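Local coordinates for protein ComZ (Thermus thermophilus, PDB 6QVI) that probably acts at the tip of the pilus as a DNA receptor in natural competence, at residues Leu427-Ala432 and Arg498-Asn503; Asp388-Ser393 and Leu420-Phe425; Leu433-Glu438 and Val448-Tyr453; Val465-Val470 and Glu493-Arg498; Ser285-Ala290 and Pro505-Ser510. One frame throughout, in Å; residues are numbered along the deposited sequence.

The five contacts follow the chain through the beta-solenoid domain and out of it. The earliest segment, 285-290, meets the last, 505-510, so interaction 5 spans all the others. Between them come interaction 2, then the opening of interaction 1, then interactions 3 and 4, before 498-503 closes interaction 1. Interactions 3 and 4 are parallel strand ladders whose centres lie about 11 Å apart; strands 447-449 and 465-467, and likewise 451-454 and 469-472, are neighbours and join them. Interaction 2 adds a parallel pair that touches interaction 3, their centres about 14 Å apart. Interactions 1 and 5 lay the segment leaving the solenoid, on its way back to the pilin-like domain, against earlier turns.

Interaction 1 of 5, residues Leu427-Ala432 and Arg498-Asn503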
# COMPACT_ATOMS: atom_id res chain seq x y z
N LEU A 427 -15.43 5.29 11.35
CA LEU A 427 -14.15 5.64 11.93
C LEU A 427 -13.00 5.12 11.07
O LEU A 427 -13.12 4.08 10.42
CB LEU A 427 -14.05 5.11 13.37
CG LEU A 427 -14.83 5.91 14.42
CD1 LEU A 427 -15.49 5.01 15.55
CD2 LEU A 427 -13.93 6.97 14.98
N PHE A 428 -11.91 5.87 11.09
CA PHE A 428 -10.72 5.51 10.33
C PHE A 428 -10.10 4.23 10.89
O PHE A 428 -9.98 4.08 12.11
CB PHE A 428 -9.70 6.63 10.41
CG PHE A 428 -8.93 6.86 9.15
CD1 PHE A 428 -9.58 7.28 8.00
CD2 PHE A 428 -7.57 6.61 9.10
CE1 PHE A 428 -8.88 7.49 6.82
CE2 PHE A 428 -6.86 6.81 7.92
CZ PHE A 428 -7.52 7.25 6.78
N PRO A 429 -9.63 3.32 10.02
CA PRO A 429 -9.67 3.52 8.58
C PRO A 429 -10.80 2.75 7.92
O PRO A 429 -10.66 2.35 6.76
CB PRO A 429 -8.32 2.96 8.13
CG PRO A 429 -8.01 1.87 9.15
CD PRO A 429 -8.91 2.09 10.37
N ASN A 430 -11.87 2.56 8.66
CA ASN A 430 -12.99 1.95 8.05
C ASN A 430 -13.81 3.09 7.47
O ASN A 430 -14.94 2.84 7.12
CB ASN A 430 -13.82 1.23 9.08
CG ASN A 430 -13.18 -0.05 9.55
OD1 ASN A 430 -12.05 -0.34 9.19
ND2 ASN A 430 -13.89 -0.81 10.35
N HIS A 431 -13.26 4.25 7.23
CA HIS A 431 -14.02 5.33 6.66
C HIS A 431 -12.99 6.28 6.18
O HIS A 431 -12.43 7.01 6.95
CB HIS A 431 -14.80 5.98 7.76
CG HIS A 431 -15.57 7.17 7.31
ND1 HIS A 431 -15.98 8.14 8.18
CD2 HIS A 431 -15.99 7.54 6.09
CE1 HIS A 431 -16.64 9.06 7.52
NE2 HIS A 431 -16.65 8.73 6.24
N ALA A 432 -12.75 6.28 4.89
CA ALA A 432 -11.71 7.13 4.36
C ALA A 432 -12.07 7.88 3.11
O ALA A 432 -12.78 7.39 2.26
CB ALA A 432 -10.51 6.28 4.08
N ARG A 498 -2.39 2.17 7.93
CA ARG A 498 -2.80 1.19 6.94
C ARG A 498 -4.31 1.25 6.77
O ARG A 498 -5.05 1.38 7.74
CB ARG A 498 -2.36 -0.20 7.39
CG ARG A 498 -3.16 -1.37 6.83
CD ARG A 498 -2.74 -2.70 7.51
NE ARG A 498 -1.56 -3.30 6.90
CZ ARG A 498 -0.77 -4.18 7.51
NH1 ARG A 498 -1.03 -4.58 8.75
NH2 ARG A 498 0.28 -4.69 6.87
N ILE A 499 -4.76 1.21 5.52
CA ILE A 499 -6.18 1.10 5.20
C ILE A 499 -6.42 -0.27 4.62
O ILE A 499 -5.79 -0.63 3.61
CB ILE A 499 -6.66 2.23 4.27
CG1 ILE A 499 -6.10 3.58 4.73
CG2 ILE A 499 -8.16 2.30 4.24
CD1 ILE A 499 -6.61 4.77 3.90
N PRO A 500 -7.29 -1.10 5.22
CA PRO A 500 -7.53 -2.46 4.73
C PRO A 500 -8.01 -2.47 3.28
O PRO A 500 -8.72 -1.56 2.85
CB PRO A 500 -8.60 -3.00 5.69
CG PRO A 500 -9.17 -1.79 6.39
CD PRO A 500 -8.06 -0.79 6.44
N LYS A 501 -7.60 -3.50 2.52
CA LYS A 501 -7.79 -3.44 1.07
C LYS A 501 -9.27 -3.25 0.74
O LYS A 501 -9.61 -2.45 -0.14
CB LYS A 501 -7.26 -4.72 0.40
CG LYS A 501 -7.61 -4.80 -1.10
CD LYS A 501 -6.45 -4.28 -1.98
CE LYS A 501 -6.85 -4.13 -3.45
NZ LYS A 501 -7.74 -2.92 -3.64
N GLU A 502 -10.16 -3.95 1.45
CA GLU A 502 -11.58 -3.62 1.36
C GLU A 502 -11.78 -2.31 2.07
O GLU A 502 -11.13 -2.05 3.08
CB GLU A 502 -12.48 -4.73 1.94
CG GLU A 502 -12.55 -4.90 3.50
CD GLU A 502 -11.58 -5.95 4.06
OE1 GLU A 502 -12.03 -7.03 4.53
OE2 GLU A 502 -10.38 -5.74 3.93
N ASN A 503 -12.69 -1.48 1.56
CA ASN A 503 -12.99 -0.18 2.15
C ASN A 503 -11.77 0.76 2.06
O ASN A 503 -11.52 1.58 2.94
CB ASN A 503 -13.47 -0.36 3.60
CG ASN A 503 -14.00 0.91 4.22
OD1 ASN A 503 -13.95 1.98 3.61
ND2 ASN A 503 -14.51 0.80 5.43
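Pro429 is the main bump of this contact. Its ring, preceded by a cis peptide bond, pushes into the hollow formed by the carbonyl of Arg498, the side chain of Ile499 and the ring of Pro500. The leading atom, CG of Pro429, comes within 3.3 Å of Arg498 O. The two proline rings cross at about a right angle, with Pro429 CG 3.8 Å from Pro500 CD. Ile499 answers with two bumps of its own. Its CG2, anti to the backbone N, rests 3.9 Å from Pro429 CB. Its CG1, anti to the carbonyl carbon, carries CD1 to the notch where Phe428 and Ala432 adjoin: CD1 lies 3.9 Å from Phe428 CZ, approaching the ring obliquely, and 4.2 Å from Ala432 CB. These are loops on the side of the beta-solenoid: 427-432 leads into strand 432-437, while 498-503 belongs to the connection from the last solenoid strand to strand 517-529 of the pilin-like domain. At the far end Asn503, with CG anti to its backbone N, reaches across so that ND2 donates to Asn430 O at 2.7 Å. The amide comes from above the carbonyl plane (C=O...N angle 101°), not on a lone pair. An alanine in place of Asn503 would remove the only hydrogen bond between the two segments and would probably loosen the end of the contact beyond the prolines. Arg498 forms a salt bridge with Glu136, and His431 is engaged outside the contact, hydrogen-bonded through ND1 to Gly426 O and through NE2 to Ala391 N.

Interaction 2 of 5, residues Asp388-Ser393 and Leu420-Phe425; sequences DYRAQS and LPDATF
Tyr389 holds CG between its backbone N and carbonyl carbon (chi1 72°), which brings its ring alongside Pro421, while Arg390 has CG anti to the carbonyl carbon and bends at chi3 (95°), bringing its guanidinium beside Asp422. The Tyr389 ring thus receives a CH-pi contact: Pro421 CA stands 3.5 Å from the ring centroid, only 6° off the normal, and Pro421 CB lies over the same face. The backbones pair in parallel, Asp388 with Leu420 and Tyr389 with Pro421. Tyr389 N donates to Leu420 O at 2.7 Å and Asp422 N to Tyr389 O at 2.7 Å, so Tyr389 clasps the residues before and after Pro421, which has no N-H to offer. Asp422 then closes the end of the strand. Its OD1 accepts from both Thr424 OG1 and Thr424 N, the latter making an Asx turn, and OD2 accepts from Phe425 N at 2.9 Å. The same OD2 sits over one face of the Arg390 guanidinium, 3.6 Å from NH1; this long salt bridge rests on charge alone, as no N-H points at the oxygen. Asp388 OD2 is 3.8 Å from Asp422 OD1, a like-charge approach that the salt bridge of Asp388 OD1 with Arg197 probably eases. Phe425, with CG anti to its backbone N, brings CB to 3.9 Å from Arg390 CG and stretches its ring past Ala391 toward Gln392. Strand 387-392 lies between 366-371 and 419-421, an edge strand of this sheet; Tyr389 OH bonds to Met449 O, and Leu420 and Pro421 pack on Met449, joining this pair to strand 447-449.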
# COMPACT_ATOMS: atom_id res chain seq x y z
N ASP A 388 -15.71 17.94 8.49
CA ASP A 388 -15.85 16.54 8.77
C ASP A 388 -16.29 15.90 7.50
O ASP A 388 -17.05 16.49 6.76
CB ASP A 388 -16.96 16.35 9.78
CG ASP A 388 -16.45 16.05 11.14
OD1 ASP A 388 -15.38 16.56 11.50
OD2 ASP A 388 -17.14 15.31 11.86
N TYR A 389 -15.86 14.69 7.24
CA TYR A 389 -16.30 14.09 6.01
C TYR A 389 -17.02 12.82 6.24
O TYR A 389 -16.92 12.25 7.29
CB TYR A 389 -15.17 13.93 5.01
CG TYR A 389 -14.16 12.88 5.31
CD1 TYR A 389 -14.49 11.55 5.31
CD2 TYR A 389 -12.85 13.22 5.55
CE1 TYR A 389 -13.54 10.59 5.56
CE2 TYR A 389 -11.90 12.27 5.80
CZ TYR A 389 -12.26 10.96 5.80
OH TYR A 389 -11.31 10.02 6.05
N ARG A 390 -17.79 12.42 5.26
CA ARG A 390 -18.53 11.19 5.28
C ARG A 390 -18.46 10.74 3.86
O ARG A 390 -18.72 11.51 2.97
CB ARG A 390 -19.98 11.45 5.62
CG ARG A 390 -20.23 11.99 7.01
CD ARG A 390 -21.63 12.56 7.12
NE ARG A 390 -22.59 11.61 7.66
CZ ARG A 390 -23.44 11.90 8.63
NH1 ARG A 390 -23.44 13.11 9.15
NH2 ARG A 390 -24.29 10.99 9.07
N ALA A 391 -18.10 9.49 3.62
CA ALA A 391 -17.99 9.03 2.26
C ALA A 391 -18.41 7.61 2.07
O ALA A 391 -18.14 6.78 2.89
CB ALA A 391 -16.56 9.17 1.81
N GLN A 392 -19.06 7.33 0.96
CA GLN A 392 -19.47 5.98 0.70
C GLN A 392 -19.64 5.75 -0.76
O GLN A 392 -19.75 6.67 -1.52
CB GLN A 392 -20.76 5.66 1.41
CG GLN A 392 -21.85 6.69 1.29
CD GLN A 392 -23.19 6.13 1.67
OE1 GLN A 392 -23.53 5.01 1.29
NE2 GLN A 392 -23.95 6.88 2.43
N SER A 393 -19.62 4.50 -1.15
CA SER A 393 -19.81 4.13 -2.52
C SER A 393 -20.65 2.90 -2.43
O SER A 393 -20.18 1.79 -2.54
CB SER A 393 -18.49 3.80 -3.17
OG SER A 393 -17.62 4.91 -3.11
N LEU A 420 -11.22 15.71 8.83
CA LEU A 420 -11.35 14.43 9.50
C LEU A 420 -12.60 13.70 9.07
O LEU A 420 -13.56 14.31 8.59
CB LEU A 420 -11.35 14.60 11.03
CG LEU A 420 -10.09 15.09 11.75
CD1 LEU A 420 -8.84 14.47 11.13
CD2 LEU A 420 -9.97 16.60 11.74
N PRO A 421 -12.66 12.41 9.33
CA PRO A 421 -13.91 11.73 9.01
C PRO A 421 -14.87 12.00 10.13
O PRO A 421 -14.45 12.22 11.25
CB PRO A 421 -13.52 10.27 9.04
CG PRO A 421 -12.33 10.22 9.90
CD PRO A 421 -11.59 11.49 9.68
N ASP A 422 -16.15 11.99 9.85
CA ASP A 422 -17.11 12.24 10.90
C ASP A 422 -17.29 10.99 11.72
O ASP A 422 -17.72 9.96 11.22
CB ASP A 422 -18.47 12.66 10.37
CG ASP A 422 -19.58 12.22 11.27
OD1 ASP A 422 -19.46 12.40 12.50
OD2 ASP A 422 -20.56 11.68 10.77
N ALA A 423 -17.05 11.13 13.01
CA ALA A 423 -17.17 10.04 13.96
C ALA A 423 -18.47 9.28 13.86
O ALA A 423 -18.49 8.05 13.86
CB ALA A 423 -17.00 10.58 15.36
N THR A 424 -19.56 10.03 13.81
CA THR A 424 -20.88 9.47 13.73
C THR A 424 -20.99 8.49 12.61
O THR A 424 -21.44 7.37 12.80
CB THR A 424 -21.92 10.56 13.46
OG1 THR A 424 -21.46 11.82 13.96
CG2 THR A 424 -23.20 10.20 14.13
N PHE A 425 -20.58 8.89 11.42
CA PHE A 425 -20.70 7.99 10.31
C PHE A 425 -19.87 6.74 10.42
O PHE A 425 -20.40 5.66 10.51
CB PHE A 425 -20.43 8.67 8.99
CG PHE A 425 -20.89 7.87 7.83
CD1 PHE A 425 -20.00 7.35 6.93
CD2 PHE A 425 -22.22 7.59 7.67
CE1 PHE A 425 -20.42 6.59 5.88
CE2 PHE A 425 -22.66 6.83 6.62
CZ PHE A 425 -21.75 6.33 5.72

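Interaction 3 of 5, residues Leu433-Glu438 and Val448-Tyr453; sequences LGFVAE and VMAPVY
At Leu433 the carbonyl oxygen faces the methyl of Ala450 and the ring of Pro451, with O 3.4 Å from Pro451 CD; proline has no N-H, so no backbone bond forms here. Gly434 follows, its CA making a C-H...O contact of 3.4 Å with Pro451 O. The ladder proper begins at Phe435, whose N donates to the same Pro451 O at 3.1 Å. Its own carbonyl then takes Tyr453 N at 2.7 Å, almost along the C=O axis (175°). Phe435 CG is anti to the carbonyl carbon, and the ring turns its edge to Ala450, CD2 lying 3.9 Å from CB. Val436 is on the opposite face of the sheet: CG1, anti to the backbone N, meets Tyr453 CD1 at 3.7 Å, the two side chains crossing obliquely. At Ala437, N donates to Tyr453 O at 2.7 Å, and the ladder continues to Gly455. Glu438 turns off to Arg295 and to Lys405 N. The strands 433-437 and 451-453 run parallel, 9° apart, as successive coils of a beta-solenoid do, and the chain rounds a corner at Ala450 just before pairing. Every residue that touches across the contact is buried, and its side chains are apolar apart from the Tyr453 hydroxyl, so the backbone bonds carry the polarity and fix the register, while Phe435 and Val436 pack on opposite faces of the pair.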
# COMPACT_ATOMS: atom_id res chain seq x y z
N LEU A 433 -11.54 9.07 3.00
CA LEU A 433 -11.75 9.89 1.81
C LEU A 433 -10.38 10.11 1.19
O LEU A 433 -9.45 10.57 1.86
CB LEU A 433 -12.41 11.22 2.15
CG LEU A 433 -12.59 12.15 0.95
CD1 LEU A 433 -13.42 11.43 -0.08
CD2 LEU A 433 -13.24 13.46 1.39
N GLY A 434 -10.25 9.76 -0.08
CA GLY A 434 -8.99 9.87 -0.76
C GLY A 434 -8.94 11.08 -1.67
O GLY A 434 -9.96 11.53 -2.17
N PHE A 435 -7.73 11.56 -1.92
CA PHE A 435 -7.56 12.75 -2.75
C PHE A 435 -6.51 12.48 -3.81
O PHE A 435 -5.36 12.18 -3.48
CB PHE A 435 -7.18 13.94 -1.89
CG PHE A 435 -8.30 14.40 -1.02
CD1 PHE A 435 -9.16 15.41 -1.44
CD2 PHE A 435 -8.53 13.79 0.21
CE1 PHE A 435 -10.21 15.81 -0.66
CE2 PHE A 435 -9.58 14.19 1.00
CZ PHE A 435 -10.42 15.22 0.57
N VAL A 436 -6.91 12.62 -5.07
CA VAL A 436 -5.98 12.57 -6.19
C VAL A 436 -5.88 13.98 -6.71
O VAL A 436 -6.90 14.61 -7.04
CB VAL A 436 -6.45 11.58 -7.27
CG1 VAL A 436 -5.48 11.55 -8.45
CG2 VAL A 436 -6.59 10.19 -6.68
N ALA A 437 -4.66 14.51 -6.75
CA ALA A 437 -4.40 15.82 -7.34
C ALA A 437 -3.29 15.67 -8.36
O ALA A 437 -2.16 15.31 -8.00
CB ALA A 437 -4.02 16.84 -6.26
N GLU A 438 -3.59 15.96 -9.63
CA GLU A 438 -2.56 15.83 -10.65
C GLU A 438 -1.49 16.90 -10.48
O GLU A 438 -0.35 16.71 -10.93
CB GLU A 438 -3.20 15.90 -12.05
CG GLU A 438 -2.20 16.00 -13.21
CD GLU A 438 -2.83 15.79 -14.61
OE1 GLU A 438 -2.05 15.59 -15.59
OE2 GLU A 438 -4.08 15.80 -14.75
N VAL A 448 -5.21 16.38 9.00
CA VAL A 448 -6.06 15.83 7.96
C VAL A 448 -5.79 14.33 7.88
O VAL A 448 -4.64 13.88 7.99
CB VAL A 448 -5.84 16.54 6.61
CG1 VAL A 448 -4.41 16.67 6.36
CG2 VAL A 448 -6.47 15.78 5.48
N MET A 449 -6.85 13.56 7.72
CA MET A 449 -6.78 12.12 7.82
C MET A 449 -7.34 11.58 6.51
O MET A 449 -8.56 11.50 6.32
CB MET A 449 -7.53 11.65 9.07
CG MET A 449 -7.95 10.21 9.11
SD MET A 449 -8.64 9.84 10.75
CE MET A 449 -7.22 10.04 11.81
N ALA A 450 -6.43 11.29 5.60
CA ALA A 450 -6.82 10.86 4.27
C ALA A 450 -5.62 10.28 3.54
O ALA A 450 -4.50 10.76 3.74
CB ALA A 450 -7.38 12.06 3.49
N PRO A 451 -5.79 9.26 2.69
CA PRO A 451 -4.69 8.89 1.79
C PRO A 451 -4.70 9.89 0.65
O PRO A 451 -5.77 10.28 0.16
CB PRO A 451 -5.07 7.48 1.32
CG PRO A 451 -6.55 7.50 1.34
CD PRO A 451 -6.97 8.41 2.50
N VAL A 452 -3.52 10.37 0.29
CA VAL A 452 -3.36 11.48 -0.62
C VAL A 452 -2.40 11.14 -1.76
O VAL A 452 -1.31 10.61 -1.51
CB VAL A 452 -2.88 12.69 0.20
CG1 VAL A 452 -2.09 13.65 -0.65
CG2 VAL A 452 -4.08 13.35 0.92
N TYR A 453 -2.76 11.53 -2.98
CA TYR A 453 -1.86 11.48 -4.15
C TYR A 453 -1.71 12.87 -4.76
O TYR A 453 -2.71 13.48 -5.18
CB TYR A 453 -2.38 10.56 -5.25
CG TYR A 453 -1.55 10.63 -6.52
CD1 TYR A 453 -1.91 11.48 -7.55
CD2 TYR A 453 -0.34 9.94 -6.66
CE1 TYR A 453 -1.17 11.58 -8.70
CE2 TYR A 453 0.41 10.03 -7.82
CZ TYR A 453 -0.03 10.87 -8.84
OH TYR A 453 0.66 11.04 -10.02

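Interaction 4 of 5, residues Val465-Val470 and Glu493-Arg498; sequences VLFGSV and EVVYIR
Phe467 lies beside Val495, pointing the same way. Its CB touches Ile497 CD1 at 3.7 Å; CG, anti to the carbonyl carbon, turns the ring toward Val495. Next out, CD1 lies 3.6 Å from Val495 CB, and CE1 is 4.0 Å from Val495 CG2. Val465 CG2 sits over one ring face and itself meets Val495 CG2 at 3.6 Å, while Tyr191 packs edge-to-face with the ring. Strands 465-467 and 493-496 run parallel, 16° apart, as stacked rungs of the beta-solenoid, bonded in alternation: Leu466 N to Glu493 O, Val495 N to Leu466 O at 2.8 Å, and Gly468 N to Val495 O. A leucine in place of Phe467 would remove the flat ring and would probably lose much of the packing against Val495 and Tyr191. At Gly468 the chain turns a corner, with phi 131° and psi -111°, where a side chain would jam against the preceding carbonyl. Its own O takes Ile497 N on a lone pair at 3.2 Å, and lies in the plane of the Tyr496 ring, at the CD2 edge. Glu493, extended beyond CG, runs beside Val465 CG2, and its OE2 hydrogen-bonds with Tyr191 OH.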
# COMPACT_ATOMS: atom_id res chain seq x y z
N VAL A 465 0.18 17.53 10.88
CA VAL A 465 0.39 16.11 10.71
C VAL A 465 -0.68 15.56 9.78
O VAL A 465 -1.85 15.95 9.84
CB VAL A 465 0.46 15.38 12.09
CG1 VAL A 465 -0.81 15.56 12.87
CG2 VAL A 465 0.76 13.90 11.92
N LEU A 466 -0.26 14.67 8.88
CA LEU A 466 -1.17 14.01 7.96
C LEU A 466 -1.18 12.53 8.29
O LEU A 466 -0.12 11.90 8.38
CB LEU A 466 -0.74 14.22 6.51
CG LEU A 466 -1.50 13.38 5.51
CD1 LEU A 466 -3.00 13.70 5.56
CD2 LEU A 466 -0.94 13.74 4.21
N PHE A 467 -2.37 12.01 8.52
CA PHE A 467 -2.55 10.59 8.78
C PHE A 467 -3.13 9.93 7.55
O PHE A 467 -4.10 10.44 6.97
CB PHE A 467 -3.46 10.37 9.99
CG PHE A 467 -3.10 11.20 11.18
CD1 PHE A 467 -2.45 10.64 12.27
CD2 PHE A 467 -3.46 12.53 11.24
CE1 PHE A 467 -2.14 11.40 13.39
CE2 PHE A 467 -3.15 13.30 12.37
CZ PHE A 467 -2.49 12.73 13.44
N GLY A 468 -2.57 8.79 7.18
CA GLY A 468 -2.93 8.18 5.93
C GLY A 468 -1.64 7.83 5.21
O GLY A 468 -0.97 6.89 5.63
N SER A 469 -1.33 8.53 4.12
CA SER A 469 -0.12 8.28 3.33
C SER A 469 -0.03 9.35 2.26
O SER A 469 -1.07 9.85 1.80
CB SER A 469 -0.13 6.88 2.69
OG SER A 469 -1.42 6.62 2.14
N VAL A 470 1.17 9.68 1.81
CA VAL A 470 1.26 10.55 0.65
C VAL A 470 2.08 9.82 -0.38
O VAL A 470 3.10 9.22 -0.05
CB VAL A 470 1.83 11.96 0.97
CG1 VAL A 470 1.18 12.48 2.23
CG2 VAL A 470 3.40 12.07 0.94
N GLU A 493 4.99 16.27 10.01
CA GLU A 493 4.96 14.85 10.33
C GLU A 493 3.90 14.10 9.52
O GLU A 493 2.81 14.62 9.26
CB GLU A 493 4.78 14.65 11.85
CG GLU A 493 4.19 13.28 12.26
CD GLU A 493 4.20 13.02 13.76
OE1 GLU A 493 4.74 13.84 14.54
OE2 GLU A 493 3.72 11.95 14.16
N VAL A 494 4.21 12.87 9.13
CA VAL A 494 3.28 12.02 8.41
C VAL A 494 3.16 10.73 9.19
O VAL A 494 4.16 10.11 9.54
CB VAL A 494 3.71 11.73 6.96
CG1 VAL A 494 2.61 10.93 6.23
CG2 VAL A 494 4.07 13.01 6.18
N VAL A 495 1.93 10.29 9.41
CA VAL A 495 1.69 9.11 10.21
C VAL A 495 1.02 8.09 9.32
O VAL A 495 -0.12 8.28 8.88
CB VAL A 495 0.84 9.43 11.44
CG1 VAL A 495 0.53 8.16 12.23
CG2 VAL A 495 1.60 10.44 12.30
N TYR A 496 1.73 7.01 9.02
CA TYR A 496 1.18 6.02 8.12
C TYR A 496 0.13 5.21 8.86
O TYR A 496 0.43 4.59 9.88
CB TYR A 496 2.27 5.14 7.54
CG TYR A 496 1.70 3.97 6.79
CD1 TYR A 496 2.29 2.73 6.86
CD2 TYR A 496 0.62 4.13 5.92
CE1 TYR A 496 1.79 1.67 6.16
CE2 TYR A 496 0.10 3.05 5.21
CZ TYR A 496 0.69 1.83 5.34
OH TYR A 496 0.19 0.75 4.64
N ILE A 497 -1.08 5.19 8.33
CA ILE A 497 -2.15 4.38 8.87
C ILE A 497 -2.63 3.46 7.76
O ILE A 497 -3.24 3.91 6.79
CB ILE A 497 -3.31 5.24 9.40
CG1 ILE A 497 -2.84 6.12 10.54
CG2 ILE A 497 -4.46 4.36 9.87
CD1 ILE A 497 -3.97 6.89 11.20
N ARG A 498 -2.39 2.17 7.93
CA ARG A 498 -2.80 1.19 6.94
C ARG A 498 -4.31 1.25 6.77
O ARG A 498 -5.05 1.38 7.74
CB ARG A 498 -2.36 -0.20 7.39
CG ARG A 498 -3.16 -1.37 6.83
CD ARG A 498 -2.74 -2.70 7.51
NE ARG A 498 -1.56 -3.30 6.90
CZ ARG A 498 -0.77 -4.18 7.51
NH1 ARG A 498 -1.03 -4.58 8.75
NH2 ARG A 498 0.28 -4.69 6.87

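Interaction 5 of 5, residues Ser285-Ala290 and Pro505-Ser510; sequences SDACSA and PALLPS
A type I beta turn from Pro505 to Leu508, closed by Leu508 N to Pro505 O at 3.1 Å, is set against the irregular loop 285-290, with Ala287 CA and Ala506 CA 6.0 Å apart. No hydrogen bond crosses; the contact is made mainly by methyls, one sulfur and a backbone carbonyl. The methyl of Ala287 is the knuckle of the loop: its CB lies 3.7 Å from Ala506 O and 4.1 Å from Ala506 CB, so it rests on the first corner of the turn. Leu507, on the second corner, has CG anti to its carbonyl carbon and reaches across with one branch. Its CD2 stands 4.3 Å from Ala287 CB and 4.2 Å from Cys288 SG, touching both residues loosely. Cys288 is itself tied down by its disulfide with Cys297, which fixes the sulfur against which Leu507 rests. Within the loop, Ser285 holds the bend: its OG accepts from Cys288 N at 2.9 Å, an ST motif, and more weakly from Ala287 N. That hydroxyl thus faces back into its own loop, and across the contact Ser285 offers CB, 4.4 Å from Ser510 OG, a loose approach. Only about 200 Å² is buried in all, most of it by Ala287, Cys288, Ala506 and Leu507. The disulfide joins the loop to helix 294-301, which also covers the turn: Leu507 packs on Leu298 and Lys301, and its carbonyl accepts from Trp294 NE1. Pro505, Leu507 and Leu508 rest on Thr400 of strand 398-406, so the turn lies between this helix and a solenoid strand.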
# COMPACT_ATOMS: atom_id res chain seq x y z
N SER A 285 -4.62 -1.97 -11.14
CA SER A 285 -5.25 -2.01 -9.84
C SER A 285 -6.59 -2.67 -10.06
O SER A 285 -7.09 -2.72 -11.20
CB SER A 285 -5.47 -0.62 -9.30
OG SER A 285 -6.62 -0.05 -9.93
N ASP A 286 -7.23 -3.09 -8.97
CA ASP A 286 -8.46 -3.85 -9.15
C ASP A 286 -9.51 -3.04 -9.87
O ASP A 286 -10.31 -3.60 -10.63
CB ASP A 286 -9.00 -4.36 -7.81
CG ASP A 286 -8.16 -5.49 -7.21
OD1 ASP A 286 -7.54 -6.26 -7.98
OD2 ASP A 286 -8.10 -5.60 -5.96
N ALA A 287 -9.48 -1.71 -9.72
CA ALA A 287 -10.49 -0.89 -10.36
C ALA A 287 -10.04 -0.33 -11.69
O ALA A 287 -10.88 -0.10 -12.56
CB ALA A 287 -10.92 0.27 -9.46
N CYS A 288 -8.74 -0.18 -11.92
CA CYS A 288 -8.30 0.55 -13.10
C CYS A 288 -7.48 -0.25 -14.11
O CYS A 288 -7.08 0.33 -15.13
CB CYS A 288 -7.48 1.77 -12.64
SG CYS A 288 -8.49 3.04 -11.84
N SER A 289 -7.39 -1.57 -13.97
CA SER A 289 -6.46 -2.31 -14.82
C SER A 289 -6.97 -2.45 -16.26
O SER A 289 -6.15 -2.50 -17.18
CB SER A 289 -6.18 -3.69 -14.23
OG SER A 289 -7.36 -4.45 -14.03
N ALA A 290 -8.29 -2.48 -16.47
CA ALA A 290 -8.82 -2.56 -17.82
C ALA A 290 -8.60 -1.28 -18.63
O ALA A 290 -8.57 -1.34 -19.87
CB ALA A 290 -10.30 -2.91 -17.76
N PRO A 505 -10.13 3.55 -0.85
CA PRO A 505 -10.63 4.25 -2.03
C PRO A 505 -10.17 3.57 -3.32
O PRO A 505 -8.98 3.56 -3.64
CB PRO A 505 -10.04 5.65 -1.89
CG PRO A 505 -9.88 5.84 -0.43
CD PRO A 505 -9.54 4.48 0.13
N ALA A 506 -11.15 3.01 -4.05
CA ALA A 506 -10.86 2.23 -5.25
C ALA A 506 -10.01 3.01 -6.25
O ALA A 506 -9.19 2.41 -6.97
CB ALA A 506 -12.17 1.77 -5.90
N LEU A 507 -10.20 4.34 -6.36
CA LEU A 507 -9.51 4.97 -7.47
C LEU A 507 -8.13 5.51 -7.09
O LEU A 507 -7.49 6.19 -7.91
CB LEU A 507 -10.38 6.05 -8.11
CG LEU A 507 -11.76 5.59 -8.61
CD1 LEU A 507 -12.52 6.87 -9.05
CD2 LEU A 507 -11.78 4.51 -9.69
N LEU A 508 -7.61 5.10 -5.98
CA LEU A 508 -6.25 5.40 -5.58
C LEU A 508 -5.31 4.29 -6.07
O LEU A 508 -5.77 3.21 -6.45
CB LEU A 508 -6.19 5.48 -4.05
CG LEU A 508 -6.40 6.81 -3.35
CD1 LEU A 508 -5.12 7.63 -3.32
CD2 LEU A 508 -7.50 7.57 -4.04
N PRO A 509 -4.01 4.54 -6.16
CA PRO A 509 -3.08 3.47 -6.57
C PRO A 509 -2.93 2.41 -5.48
O PRO A 509 -2.94 2.73 -4.28
CB PRO A 509 -1.77 4.22 -6.81
CG PRO A 509 -2.15 5.65 -6.95
CD PRO A 509 -3.34 5.84 -6.06
N SER A 510 -2.80 1.14 -5.88
CA SER A 510 -2.41 0.09 -4.93
C SER A 510 -1.06 -0.48 -5.39
O SER A 510 -1.00 -1.46 -6.14
CB SER A 510 -3.52 -1.00 -4.78
OG SER A 510 -3.35 -2.06 -5.71